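Local coordinates for 4-alpha-glucanotransferase (Corynebacterium glutamicum, PDB 5B68), which is a 4-alpha-glucanotransferase of the amylomaltase kind, with an N-terminal beta-sandwich domain and a TIM-barrel domain, at residues D170-S175 against M379-M384; M181-S186 against T558-P563; G464-F469 against D519-R524; H536-P541 against Q546-P551; P564-L569 against G625-L630. One frame throughout, in Å; residues are numbered along the deposited sequence.

Contact 1. Residues D170-S175 against M379-M384; sequences DKYLDS and MSIGIM. With SO4 (sulfate ion), chain H.
Tyr-172 reaches from helix 167-174 to Ser-380 and Ile-381, just ahead of strand 382-387. Its hydroxyl carries the polar part. Tyr-172 OH and Ser-380 OG are hydrogen-bonded at 2.9 Å; which of the two gives the proton is not settled. Water 1 is the second partner of the hydroxyl, with its oxygen 2.6 Å from Tyr-172 OH and in the plane of the ring. The same water donates a longer bond of 3.2 Å to Ser-380 O. Both the side chain and the carbonyl of Ser-380 are therefore tied to one phenol oxygen, the second through water.

The apolar part belongs to Ile-381. Its CD1 lies over one face of the Tyr-172 ring, 4.3 Å from the centroid, in a CH-pi contact. Ile-381 CG1 sits 3.8 Å from Tyr-172 CZ. Tyr-172 and Ile-381 lie alongside each other, pointing opposite ways. Lys-171 CG covers the centre of the opposite ring face, so the ring is sandwiched between aliphatic groups.

The ionic part is a sulfate, probably from the crystallisation liquor. Lys-171 runs extended to CE and bends only at its last torsion (82°), where NZ donates to sulfate O3 at 2.9 Å. Arg-177 also binds this ion.

Tyr-172 and Ile-381 both pack on Val-504 of strand 504-507, and Ile-381 also on Phe-215 of strand 215-218. Helix 167-174 thus lies at the end of the parallel sheet where strand 382-387 begins.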
# COMPACT_ATOMS: atom_id res chain seq x y z
N ASP A 170 -11.51 -10.94 14.91
CA ASP A 170 -11.98 -12.08 15.73
C ASP A 170 -12.42 -13.29 14.89
O ASP A 170 -12.29 -14.46 15.36
CB ASP A 170 -13.14 -11.71 16.68
CG ASP A 170 -12.72 -10.79 17.82
OD1 ASP A 170 -11.53 -10.48 18.04
OD2 ASP A 170 -13.67 -10.30 18.48
N LYS A 171 -12.92 -13.04 13.68
CA LYS A 171 -13.29 -14.13 12.81
C LYS A 171 -12.15 -15.06 12.55
O LYS A 171 -12.29 -16.29 12.77
CB LYS A 171 -13.90 -13.63 11.50
CG LYS A 171 -14.23 -14.76 10.53
CD LYS A 171 -14.90 -14.21 9.29
CE LYS A 171 -15.10 -15.26 8.24
NZ LYS A 171 -16.32 -16.00 8.56
N TYR A 172 -11.06 -14.52 12.04
CA TYR A 172 -9.88 -15.30 11.77
C TYR A 172 -9.04 -15.75 12.97
O TYR A 172 -8.37 -16.75 12.88
CB TYR A 172 -9.11 -14.75 10.58
CG TYR A 172 -10.02 -14.72 9.38
CD1 TYR A 172 -10.51 -15.89 8.83
CD2 TYR A 172 -10.45 -13.52 8.85
CE1 TYR A 172 -11.36 -15.87 7.76
CE2 TYR A 172 -11.31 -13.49 7.79
CZ TYR A 172 -11.77 -14.67 7.24
OH TYR A 172 -12.62 -14.63 6.18
N LEU A 173 -9.10 -15.02 14.07
CA LEU A 173 -8.45 -15.47 15.29
C LEU A 173 -9.09 -16.76 15.73
O LEU A 173 -8.44 -17.68 16.17
CB LEU A 173 -8.62 -14.44 16.40
CG LEU A 173 -7.68 -13.25 16.39
CD1 LEU A 173 -8.11 -12.25 17.44
CD2 LEU A 173 -6.25 -13.69 16.65
N ASP A 174 -10.41 -16.78 15.65
CA ASP A 174 -11.22 -17.96 15.95
C ASP A 174 -11.14 -19.09 14.93
O ASP A 174 -11.25 -20.25 15.29
CB ASP A 174 -12.66 -17.56 16.27
CG ASP A 174 -12.76 -16.73 17.55
OD1 ASP A 174 -11.80 -16.70 18.33
OD2 ASP A 174 -13.80 -16.11 17.78
N SER A 175 -11.02 -18.73 13.66
CA SER A 175 -11.03 -19.68 12.56
C SER A 175 -9.84 -19.42 11.62
O SER A 175 -10.00 -18.87 10.56
CB SER A 175 -12.37 -19.61 11.83
OG SER A 175 -12.44 -20.54 10.78
N MET A 379 -13.38 -19.05 -1.64
CA MET A 379 -12.57 -18.22 -0.77
C MET A 379 -13.42 -17.36 0.17
O MET A 379 -14.30 -16.66 -0.27
CB MET A 379 -11.66 -17.31 -1.59
CG MET A 379 -10.58 -18.02 -2.37
SD MET A 379 -9.25 -16.92 -2.85
CE MET A 379 -7.92 -18.08 -3.13
N SER A 380 -13.10 -17.41 1.46
CA SER A 380 -13.71 -16.56 2.47
C SER A 380 -13.34 -15.08 2.35
O SER A 380 -14.13 -14.21 2.68
CB SER A 380 -13.46 -17.10 3.88
OG SER A 380 -12.17 -16.83 4.32
N ILE A 381 -12.10 -14.83 1.96
CA ILE A 381 -11.61 -13.49 1.77
C ILE A 381 -11.56 -13.08 0.30
O ILE A 381 -12.12 -12.08 -0.06
CB ILE A 381 -10.20 -13.36 2.39
CG1 ILE A 381 -10.30 -13.52 3.89
CG2 ILE A 381 -9.54 -12.05 2.05
CD1 ILE A 381 -9.02 -13.96 4.53
N GLY A 382 -10.95 -13.89 -0.54
CA GLY A 382 -10.77 -13.51 -1.92
C GLY A 382 -9.44 -12.83 -2.20
O GLY A 382 -8.44 -13.15 -1.63
N ILE A 383 -9.44 -11.93 -3.17
CA ILE A 383 -8.26 -11.18 -3.47
C ILE A 383 -7.92 -10.30 -2.27
O ILE A 383 -8.79 -9.65 -1.73
CB ILE A 383 -8.46 -10.28 -4.69
CG1 ILE A 383 -8.98 -11.09 -5.88
CG2 ILE A 383 -7.16 -9.56 -5.03
CD1 ILE A 383 -8.22 -12.36 -6.11
N MET A 384 -6.65 -10.29 -1.91
CA MET A 384 -6.16 -9.35 -0.93
C MET A 384 -5.20 -8.42 -1.67
O MET A 384 -4.21 -8.82 -2.20
CB MET A 384 -5.51 -10.10 0.24
CG MET A 384 -4.73 -9.27 1.22
SD MET A 384 -3.96 -10.31 2.48
CE MET A 384 -5.46 -10.98 3.18
S SO4 H . -16.56 -18.85 5.83
O1 SO4 H . -17.67 -19.33 6.69
O2 SO4 H . -17.02 -17.96 4.72
O3 SO4 H . -15.63 -18.10 6.71
O4 SO4 H . -15.89 -20.03 5.24
O HOH W 1 -13.68 -12.40 5.31

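Contact 2. Residues M181-S186 against T558-P563; sequences MAQIYS and TTHDLP
Gln-183 O is gripped twice, by Ser-186 OG at 2.6 Å, on a lone pair in the carbonyl plane, and by Ser-186 N at 2.8 Å. This pins the chain just past strand 177-182, at the C-terminal end of a TIM-barrel strand. The loop after strand 553-556 faces it with a type I turn from Thr-559 to Leu-562, in which Thr-559 OG1 accepts from Asp-561 N as an ST turn.

The amide of Gln-183 is held at both ends. Tyr-185 OH donates to Gln-183 OE1 at 2.6 Å, and Gln-183 NE2 makes a weak but straight bond (174°) to Met-181 SD. The amide and the His-560 imidazole are turned 21° from parallel, with Gln-183 NE2 3.6 Å from His-560 CB. Beyond CB the imidazole leads away from Gln-183. There His-560 NE2 and Asp-561 are hydrogen-bonded to BTB, probably from the crystallisation liquor, which may mark a pocket. Met-181 CE rests 3.7 Å from His-560 N, a buried amide with no hydrogen-bonding partner in the model.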
# COMPACT_ATOMS: atom_id res chain seq x y z
N MET A 181 0.21 -16.06 -1.83
CA MET A 181 0.66 -14.79 -2.44
C MET A 181 1.26 -15.02 -3.81
O MET A 181 2.11 -15.93 -4.00
CB MET A 181 1.69 -14.07 -1.57
CG MET A 181 2.23 -12.73 -2.15
SD MET A 181 3.54 -12.85 -3.37
CE MET A 181 4.93 -12.96 -2.24
N ALA A 182 0.85 -14.21 -4.77
CA ALA A 182 1.41 -14.29 -6.11
C ALA A 182 1.74 -12.88 -6.63
O ALA A 182 0.97 -11.94 -6.39
CB ALA A 182 0.46 -14.92 -7.08
N GLN A 183 2.87 -12.77 -7.31
CA GLN A 183 3.19 -11.57 -8.08
C GLN A 183 2.52 -11.72 -9.43
O GLN A 183 3.04 -12.36 -10.37
CB GLN A 183 4.69 -11.38 -8.19
CG GLN A 183 5.34 -11.22 -6.86
CD GLN A 183 5.06 -9.86 -6.21
OE1 GLN A 183 5.46 -8.85 -6.78
NE2 GLN A 183 4.43 -9.84 -5.05
N ILE A 184 1.29 -11.23 -9.55
CA ILE A 184 0.43 -11.65 -10.66
C ILE A 184 0.97 -11.33 -12.07
O ILE A 184 0.70 -12.09 -13.00
CB ILE A 184 -1.07 -11.18 -10.46
CG1 ILE A 184 -2.02 -11.88 -11.41
CG2 ILE A 184 -1.15 -9.67 -10.63
CD1 ILE A 184 -2.05 -13.37 -11.17
N TYR A 185 1.68 -10.23 -12.21
CA TYR A 185 2.32 -9.85 -13.52
C TYR A 185 3.27 -10.99 -13.99
O TYR A 185 3.52 -11.17 -15.17
CB TYR A 185 3.14 -8.52 -13.37
CG TYR A 185 4.09 -8.49 -12.23
CD1 TYR A 185 5.37 -9.06 -12.37
CD2 TYR A 185 3.73 -7.99 -10.99
CE1 TYR A 185 6.23 -9.10 -11.32
CE2 TYR A 185 4.60 -8.02 -9.91
CZ TYR A 185 5.85 -8.61 -10.10
OH TYR A 185 6.74 -8.70 -9.09
N SER A 186 3.81 -11.73 -13.02
CA SER A 186 4.77 -12.79 -13.33
C SER A 186 4.16 -14.15 -13.60
O SER A 186 4.90 -15.06 -13.99
CB SER A 186 5.80 -12.96 -12.20
OG SER A 186 5.28 -13.61 -11.02
N THR A 558 8.21 -16.63 3.62
CA THR A 558 9.01 -15.72 2.83
C THR A 558 8.16 -14.58 2.24
O THR A 558 7.03 -14.45 2.61
CB THR A 558 9.79 -16.47 1.76
OG1 THR A 558 10.83 -15.62 1.23
CG2 THR A 558 8.90 -16.99 0.66
N THR A 559 8.76 -13.69 1.46
CA THR A 559 8.05 -12.52 0.88
C THR A 559 8.69 -12.24 -0.44
O THR A 559 9.75 -12.75 -0.74
CB THR A 559 8.17 -11.18 1.64
OG1 THR A 559 9.51 -10.70 1.58
CG2 THR A 559 7.72 -11.30 3.03
N HIS A 560 8.07 -11.35 -1.18
CA HIS A 560 8.54 -10.92 -2.50
C HIS A 560 9.91 -10.23 -2.45
O HIS A 560 10.53 -10.12 -3.49
CB HIS A 560 7.47 -9.99 -3.16
CG HIS A 560 7.20 -8.76 -2.36
ND1 HIS A 560 6.30 -8.71 -1.32
CD2 HIS A 560 7.82 -7.55 -2.38
CE1 HIS A 560 6.34 -7.51 -0.76
NE2 HIS A 560 7.27 -6.80 -1.38
N ASP A 561 10.35 -9.76 -1.29
CA ASP A 561 11.67 -9.14 -1.19
C ASP A 561 12.80 -10.14 -0.83
O ASP A 561 13.93 -9.71 -0.60
CB ASP A 561 11.65 -8.00 -0.15
CG ASP A 561 10.88 -6.75 -0.62
OD1 ASP A 561 10.92 -6.47 -1.81
OD2 ASP A 561 10.28 -6.06 0.21
N LEU A 562 12.51 -11.44 -0.72
CA LEU A 562 13.53 -12.45 -0.41
C LEU A 562 13.62 -13.44 -1.54
O LEU A 562 12.68 -13.61 -2.36
CB LEU A 562 13.16 -13.21 0.87
CG LEU A 562 13.44 -12.43 2.11
CD1 LEU A 562 12.71 -13.05 3.30
CD2 LEU A 562 14.94 -12.38 2.36
N PRO A 563 14.74 -14.14 -1.62
CA PRO A 563 14.71 -15.27 -2.58
C PRO A 563 13.67 -16.31 -2.12
O PRO A 563 13.47 -16.47 -0.93
CB PRO A 563 16.15 -15.82 -2.48
CG PRO A 563 16.95 -14.64 -2.04
CD PRO A 563 16.06 -14.00 -0.99

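Contact 3. Residues G464-F469 against D519-R524; sequences GLFRLF and DALAQR
Leu-465, in a short 3-10 segment, and Phe-466, just after it, face helix 515-523 with their CA atoms 9.8 Å from those of Leu-521 and Ala-520 respectively. Side chains span that distance. Phe-466 does most of the work, and it meets the helix with its ring edge. CE2 comes 3.9 Å from Ala-520 CB, and CZ comes 3.9 Å from Leu-521 CG. Ala-520 CB and Leu-521 CD2 both lie in the plane of the ring, at its outer rim. Phe-466 holds CG anti to its carbonyl carbon (chi1 -60°), which sends the ring outward to the helix. Leu-521 adopts the same first torsion and lays its branched end along the CE1 corner, CD2 being 3.9 Å from Phe-466 CE1. A looser touch joins Leu-465 CD1 to Leu-521 CD2 at 4.4 Å.

The ring of Phe-466 also meets His-487, with planes about 15° apart, and packs on Val-491 and Val-517. The contact thus ties the chain just ahead of strand 467-472, which belongs to the antiparallel four-strand sheet, to a helix between barrel strands 504-507 and 528-531. All the groups that touch are hydrocarbon, so the fit depends on shape and burial rather than on directed bonds.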
# COMPACT_ATOMS: atom_id res chain seq x y z
N GLY A 464 3.88 4.46 8.67
CA GLY A 464 3.49 5.66 7.95
C GLY A 464 2.12 6.18 8.27
O GLY A 464 1.79 7.32 7.88
N LEU A 465 1.30 5.41 8.95
CA LEU A 465 0.02 5.92 9.46
C LEU A 465 0.29 6.79 10.69
O LEU A 465 -0.63 7.51 11.15
CB LEU A 465 -0.90 4.77 9.78
CG LEU A 465 -1.27 3.81 8.62
CD1 LEU A 465 -2.07 2.66 9.21
CD2 LEU A 465 -2.09 4.45 7.56
N PHE A 466 1.49 6.66 11.30
CA PHE A 466 1.89 7.37 12.49
C PHE A 466 2.86 8.50 12.20
O PHE A 466 2.75 9.58 12.75
CB PHE A 466 2.47 6.39 13.52
CG PHE A 466 1.49 5.30 13.94
CD1 PHE A 466 1.29 4.19 13.14
CD2 PHE A 466 0.76 5.43 15.11
CE1 PHE A 466 0.40 3.21 13.52
CE2 PHE A 466 -0.14 4.47 15.47
CZ PHE A 466 -0.35 3.34 14.65
N ARG A 467 3.90 8.19 11.44
CA ARG A 467 4.94 9.13 11.14
C ARG A 467 5.68 8.66 9.89
O ARG A 467 5.66 7.45 9.55
CB ARG A 467 5.90 9.20 12.37
CG ARG A 467 6.67 7.91 12.57
CD ARG A 467 7.42 7.90 13.89
NE ARG A 467 6.54 7.73 15.04
CZ ARG A 467 6.70 6.79 15.98
NH1 ARG A 467 5.85 6.72 16.96
NH2 ARG A 467 7.68 5.90 15.90
N LEU A 468 6.35 9.57 9.20
CA LEU A 468 7.20 9.18 8.08
C LEU A 468 8.54 9.78 8.31
O LEU A 468 8.63 10.93 8.72
CB LEU A 468 6.65 9.71 6.76
CG LEU A 468 5.42 8.93 6.24
CD1 LEU A 468 4.80 9.67 5.06
CD2 LEU A 468 5.71 7.49 5.90
N PHE A 469 9.57 9.06 7.93
CA PHE A 469 10.90 9.63 7.79
C PHE A 469 11.03 10.31 6.47
O PHE A 469 10.81 9.67 5.47
CB PHE A 469 11.95 8.55 7.93
CG PHE A 469 13.33 9.09 8.07
CD1 PHE A 469 13.77 9.62 9.28
CD2 PHE A 469 14.17 9.11 6.98
CE1 PHE A 469 15.06 10.16 9.38
CE2 PHE A 469 15.45 9.66 7.08
CZ PHE A 469 15.90 10.17 8.26
N ASP A 519 -0.12 -1.09 19.94
CA ASP A 519 -1.41 -1.20 20.54
C ASP A 519 -2.51 -0.49 19.75
O ASP A 519 -3.65 -0.98 19.68
CB ASP A 519 -1.42 -0.67 22.00
CG ASP A 519 -0.67 -1.60 22.96
OD1 ASP A 519 -0.44 -2.77 22.60
OD2 ASP A 519 -0.29 -1.15 24.07
N ALA A 520 -2.18 0.64 19.19
CA ALA A 520 -3.18 1.38 18.38
C ALA A 520 -3.62 0.51 17.18
O ALA A 520 -4.78 0.53 16.83
CB ALA A 520 -2.60 2.67 17.88
N LEU A 521 -2.72 -0.28 16.63
CA LEU A 521 -3.03 -1.20 15.50
C LEU A 521 -3.80 -2.42 15.99
O LEU A 521 -4.89 -2.73 15.51
CB LEU A 521 -1.80 -1.58 14.73
CG LEU A 521 -1.08 -0.43 13.99
CD1 LEU A 521 0.26 -0.91 13.50
CD2 LEU A 521 -1.94 0.16 12.87
N ALA A 522 -3.28 -3.06 17.02
CA ALA A 522 -3.84 -4.32 17.50
C ALA A 522 -5.22 -4.13 18.02
O ALA A 522 -6.10 -4.94 17.83
CB ALA A 522 -3.02 -4.86 18.67
N GLN A 523 -5.42 -3.02 18.71
CA GLN A 523 -6.77 -2.77 19.24
C GLN A 523 -7.84 -2.65 18.19
O GLN A 523 -9.00 -3.08 18.38
CB GLN A 523 -6.79 -1.52 20.10
CG GLN A 523 -6.12 -1.74 21.44
CD GLN A 523 -5.93 -0.45 22.22
OE1 GLN A 523 -6.39 0.61 21.80
NE2 GLN A 523 -5.22 -0.53 23.37
N ARG A 524 -7.44 -2.15 17.05
CA ARG A 524 -8.39 -2.08 15.90
C ARG A 524 -8.59 -3.33 15.14
O ARG A 524 -9.32 -3.34 14.12
CB ARG A 524 -7.87 -1.02 14.91
CG ARG A 524 -7.76 0.34 15.50
CD ARG A 524 -8.99 1.16 15.20
NE ARG A 524 -8.71 2.53 15.54
CZ ARG A 524 -9.57 3.54 15.42
NH1 ARG A 524 -10.83 3.42 14.96
NH2 ARG A 524 -9.13 4.76 15.76

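Contact 4. Residues H536-P541 against Q546-P551; sequences HSPSQP and QEEYRP
Glu-548 keeps CG anti to its carbonyl carbon (chi1 -68°) and stays extended beyond it, so its carboxylate reaches straight to Ser-537 and Ser-539. Ser-537 OG is swung anti to the backbone N (chi1 -176°) to meet it. The two serines take one oxygen each. Ser-537 OG donates to Glu-548 OE1 at 2.6 Å, and Ser-539 OG donates to Glu-548 OE2 at 2.5 Å. Both come in on the syn side, though tilted from the carboxylate plane, by 24° at OE1. Ser-539 is poorly ordered, so its short distance is less certain.

Ser-537 OG also organises its own loop. Gln-540 N donates to Ser-537 OG at 3.2 Å, which makes an ST motif. A weaker bond reaches Ser-537 OG from Ser-539 N. The same hydroxyl therefore fixes the turn while it donates to the acid. Both segments belong to the long connection between barrel strands 528-531 and 553-556, and the bonds close a small loop within it. Arg-545 N, in that loop, is a second donor to Glu-548 OE1. Two donors on OE1 would be expected to favour the ionised carboxylate. Ser-537 is buried, while Pro-538 and Ser-539 lie at the surface. The ring of Pro-538 crosses the glutamate at a slant, with CD 3.6 Å from Glu-548 OE1.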
# COMPACT_ATOMS: atom_id res chain seq x y z
N HIS A 536 12.64 -14.03 15.78
CA HIS A 536 13.49 -14.40 16.88
C HIS A 536 12.55 -14.59 18.00
O HIS A 536 11.47 -13.98 18.02
CB HIS A 536 14.53 -13.26 17.21
CG HIS A 536 15.59 -13.10 16.18
ND1 HIS A 536 16.85 -13.63 16.34
CD2 HIS A 536 15.61 -12.41 15.02
CE1 HIS A 536 17.58 -13.32 15.28
NE2 HIS A 536 16.86 -12.58 14.46
N SER A 537 12.91 -15.48 18.92
CA SER A 537 12.11 -15.74 20.07
C SER A 537 12.13 -14.49 20.98
O SER A 537 13.19 -13.96 21.23
CB SER A 537 12.72 -16.93 20.81
OG SER A 537 11.97 -17.35 21.92
N PRO A 538 10.97 -14.04 21.45
CA PRO A 538 11.10 -13.07 22.53
C PRO A 538 11.78 -13.67 23.75
O PRO A 538 12.53 -12.96 24.42
CB PRO A 538 9.66 -12.72 22.85
CG PRO A 538 8.91 -13.97 22.55
CD PRO A 538 9.61 -14.58 21.36
N SER A 539 11.58 -14.98 24.00
CA SER A 539 12.00 -15.62 25.26
C SER A 539 13.45 -16.18 25.35
O SER A 539 14.19 -15.78 26.24
CB SER A 539 10.99 -16.71 25.65
OG SER A 539 11.02 -17.82 24.79
N GLN A 540 13.85 -17.11 24.47
CA GLN A 540 15.22 -17.67 24.47
C GLN A 540 15.99 -17.06 23.32
O GLN A 540 15.41 -16.35 22.52
CB GLN A 540 15.20 -19.21 24.40
CG GLN A 540 14.78 -19.83 23.07
CD GLN A 540 14.23 -21.29 23.18
OE1 GLN A 540 13.70 -21.84 22.19
NE2 GLN A 540 14.39 -21.91 24.36
N PRO A 541 17.30 -17.27 23.24
CA PRO A 541 17.97 -16.80 22.01
C PRO A 541 17.70 -17.76 20.85
O PRO A 541 17.43 -18.96 21.06
CB PRO A 541 19.47 -16.75 22.37
CG PRO A 541 19.59 -17.21 23.80
CD PRO A 541 18.25 -17.75 24.26
N GLN A 546 7.14 -22.20 17.66
CA GLN A 546 5.82 -22.22 17.05
C GLN A 546 4.79 -21.50 17.87
O GLN A 546 3.97 -20.69 17.33
CB GLN A 546 5.36 -23.65 16.80
CG GLN A 546 4.04 -23.76 16.07
CD GLN A 546 3.81 -25.20 15.71
OE1 GLN A 546 3.52 -26.03 16.58
NE2 GLN A 546 3.94 -25.51 14.43
N GLU A 547 4.75 -21.83 19.17
CA GLU A 547 3.76 -21.29 20.06
C GLU A 547 3.95 -19.79 20.37
O GLU A 547 3.06 -19.17 20.87
CB GLU A 547 3.70 -22.07 21.36
CG GLU A 547 4.97 -22.03 22.23
CD GLU A 547 5.98 -23.09 21.89
OE1 GLU A 547 6.83 -23.35 22.79
OE2 GLU A 547 6.01 -23.61 20.74
N GLU A 548 5.06 -19.23 19.99
CA GLU A 548 5.31 -17.79 20.24
C GLU A 548 4.93 -16.89 19.08
O GLU A 548 5.20 -15.70 19.16
CB GLU A 548 6.81 -17.57 20.53
CG GLU A 548 7.27 -18.19 21.85
CD GLU A 548 8.77 -18.26 22.04
OE1 GLU A 548 9.58 -18.14 21.11
OE2 GLU A 548 9.15 -18.50 23.21
N TYR A 549 4.41 -17.45 17.98
CA TYR A 549 3.97 -16.66 16.85
C TYR A 549 2.69 -15.95 17.32
O TYR A 549 1.79 -16.54 17.98
CB TYR A 549 3.84 -17.49 15.54
CG TYR A 549 5.10 -17.68 14.75
CD1 TYR A 549 6.11 -18.53 15.20
CD2 TYR A 549 5.35 -16.93 13.63
CE1 TYR A 549 7.27 -18.64 14.51
CE2 TYR A 549 6.50 -17.07 12.91
CZ TYR A 549 7.47 -17.92 13.37
OH TYR A 549 8.65 -18.01 12.69
N ARG A 550 2.65 -14.63 17.04
CA ARG A 550 1.53 -13.76 17.40
C ARG A 550 0.27 -14.24 16.69
O ARG A 550 0.28 -14.48 15.47
CB ARG A 550 1.77 -12.34 16.83
CG ARG A 550 2.38 -11.32 17.72
CD ARG A 550 2.25 -9.94 17.02
NE ARG A 550 0.89 -9.40 17.20
CZ ARG A 550 0.36 -8.37 16.51
NH1 ARG A 550 1.04 -7.75 15.54
NH2 ARG A 550 -0.87 -7.97 16.79
N PRO A 551 -0.83 -14.32 17.40
CA PRO A 551 -2.06 -14.68 16.77
C PRO A 551 -2.62 -13.62 15.79
O PRO A 551 -3.13 -14.00 14.74
CB PRO A 551 -3.03 -14.85 17.92
CG PRO A 551 -2.13 -15.18 19.05
CD PRO A 551 -0.95 -14.31 18.86

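Contact 5. Residues P564-L569 against G625-L630; sequences PTAGYL and GELAEL
Leu-627 spreads its two methyls over helix 565-569. CD1 lies 3.8 Å from Ala-566 CB, and CD2 lies 3.7 Å from Leu-569 CD1. CD2 also comes within 3.9 Å of Ala-566 CA, so it meets the backbone of the helix as well as its side chains. The first torsion of Leu-627 puts CG anti to the backbone N (chi1 -163°), which carries the branch across to the other helix. Ala-566 is small, and here the two backbones come close, with 6.7 Å between Ala-566 CA and Leu-627 CA.

One turn further on, Leu-569 CD1 is 3.8 Å from Leu-630 CB. This same methyl therefore touches both leucines of the segment 625-630. Leu-569 passes each of them at a slant.

The first turn of helix 627-639 is secured at its start. The side chain of Glu-629 bonds back to the amide of the N-cap residue: Glu-629 OE1 accepts from Glu-626 N at 2.9 Å, through its anti lone pair. The negative charge would probably also suit the positive end of the helix dipole.

Leu-569 and Leu-630 also pack on helix 587-607, through Gln-598 and Leu-602. Contacts spaced three residues apart on both sides, 566 with 569 and 627 with 630, are typical of helix-on-helix packing. Here they join two helices of the long connection between barrel strands 553-556 and 645-649.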
# COMPACT_ATOMS: atom_id res chain seq x y z
N PRO A 564 12.94 -16.91 -3.04
CA PRO A 564 12.05 -18.01 -2.69
C PRO A 564 12.77 -19.12 -1.93
O PRO A 564 13.99 -19.21 -2.00
CB PRO A 564 11.58 -18.50 -3.99
CG PRO A 564 11.58 -17.27 -4.86
CD PRO A 564 12.87 -16.61 -4.48
N THR A 565 12.02 -19.87 -1.17
CA THR A 565 12.63 -20.80 -0.19
C THR A 565 13.56 -21.82 -0.84
O THR A 565 14.57 -22.17 -0.22
CB THR A 565 11.55 -21.44 0.60
OG1 THR A 565 10.73 -20.43 1.16
CG2 THR A 565 12.11 -22.29 1.76
N ALA A 566 13.29 -22.26 -2.06
CA ALA A 566 14.21 -23.23 -2.70
C ALA A 566 15.58 -22.58 -2.91
O ALA A 566 16.62 -23.25 -2.78
CB ALA A 566 13.69 -23.75 -4.01
N GLY A 567 15.59 -21.30 -3.26
CA GLY A 567 16.86 -20.52 -3.37
C GLY A 567 17.48 -20.18 -2.04
O GLY A 567 18.70 -20.35 -1.85
N TYR A 568 16.63 -19.77 -1.10
CA TYR A 568 17.05 -19.38 0.22
C TYR A 568 17.74 -20.56 0.95
O TYR A 568 18.77 -20.40 1.53
CB TYR A 568 15.88 -18.89 1.04
CG TYR A 568 16.25 -18.13 2.23
CD1 TYR A 568 16.75 -18.75 3.36
CD2 TYR A 568 16.15 -16.73 2.26
CE1 TYR A 568 17.11 -18.05 4.48
CE2 TYR A 568 16.50 -16.02 3.40
CZ TYR A 568 17.00 -16.68 4.50
OH TYR A 568 17.36 -16.01 5.65
N LEU A 569 17.13 -21.74 0.91
CA LEU A 569 17.77 -22.96 1.46
C LEU A 569 19.18 -23.21 0.92
O LEU A 569 20.01 -23.75 1.66
CB LEU A 569 16.88 -24.20 1.19
CG LEU A 569 15.63 -24.29 2.09
CD1 LEU A 569 14.54 -25.25 1.56
CD2 LEU A 569 15.96 -24.62 3.53
N GLY A 625 17.93 -32.91 4.04
CA GLY A 625 16.72 -33.49 3.46
C GLY A 625 16.57 -32.97 2.06
O GLY A 625 17.25 -32.01 1.68
N GLU A 626 15.65 -33.57 1.33
CA GLU A 626 15.32 -33.14 -0.01
C GLU A 626 14.59 -31.80 0.03
O GLU A 626 13.96 -31.48 1.00
CB GLU A 626 14.39 -34.15 -0.65
CG GLU A 626 14.93 -35.55 -0.72
CD GLU A 626 15.49 -35.82 -2.08
OE1 GLU A 626 16.56 -35.27 -2.39
OE2 GLU A 626 14.85 -36.57 -2.84
N LEU A 627 14.62 -31.06 -1.07
CA LEU A 627 14.02 -29.75 -1.08
C LEU A 627 12.55 -29.86 -0.71
O LEU A 627 12.09 -29.12 0.13
CB LEU A 627 14.10 -29.20 -2.50
CG LEU A 627 13.89 -27.71 -2.81
CD1 LEU A 627 12.90 -27.46 -3.92
CD2 LEU A 627 13.59 -26.87 -1.59
N ALA A 628 11.85 -30.82 -1.27
CA ALA A 628 10.44 -30.98 -0.99
C ALA A 628 10.18 -31.26 0.48
O ALA A 628 9.22 -30.78 1.04
CB ALA A 628 9.81 -32.05 -1.86
N GLU A 629 11.03 -32.06 1.10
CA GLU A 629 10.86 -32.34 2.52
C GLU A 629 11.02 -31.09 3.40
O GLU A 629 10.31 -30.89 4.35
CB GLU A 629 11.80 -33.46 2.96
CG GLU A 629 11.73 -34.68 2.06
CD GLU A 629 12.68 -35.78 2.47
OE1 GLU A 629 13.89 -35.56 2.48
OE2 GLU A 629 12.20 -36.87 2.78
N LEU A 630 11.98 -30.25 3.05
CA LEU A 630 12.23 -29.02 3.81
C LEU A 630 11.09 -28.04 3.59
O LEU A 630 10.60 -27.47 4.54
CB LEU A 630 13.56 -28.44 3.40
CG LEU A 630 14.76 -29.29 3.85
CD1 LEU A 630 15.99 -28.90 3.07
CD2 LEU A 630 14.99 -29.18 5.31

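Overall arrangement
Contacts 1 and 2 belong to the barrel's parallel sheet. Helix 167-174 of contact 1 runs on into strand 177-182 of contact 2, their centres are 21 Å apart, and their segments alternate along the chain. Contacts 3 and 4 lie between the two segments of contact 2 in sequence, and contact 5 follows. The loop of contact 2 leads directly into helix 565-569, so contacts 2 and 5 touch. Contact 4 borders contact 1 through Pro-551 and Leu-173, and contact 3 through Arg-550 and Ala-522. Contacts 3 and 5 are furthest apart, about 35 Å between centres. Contacts 1 and 2 lie at the barrel strands, while contacts 3, 4 and 5 hold together the connections outside them.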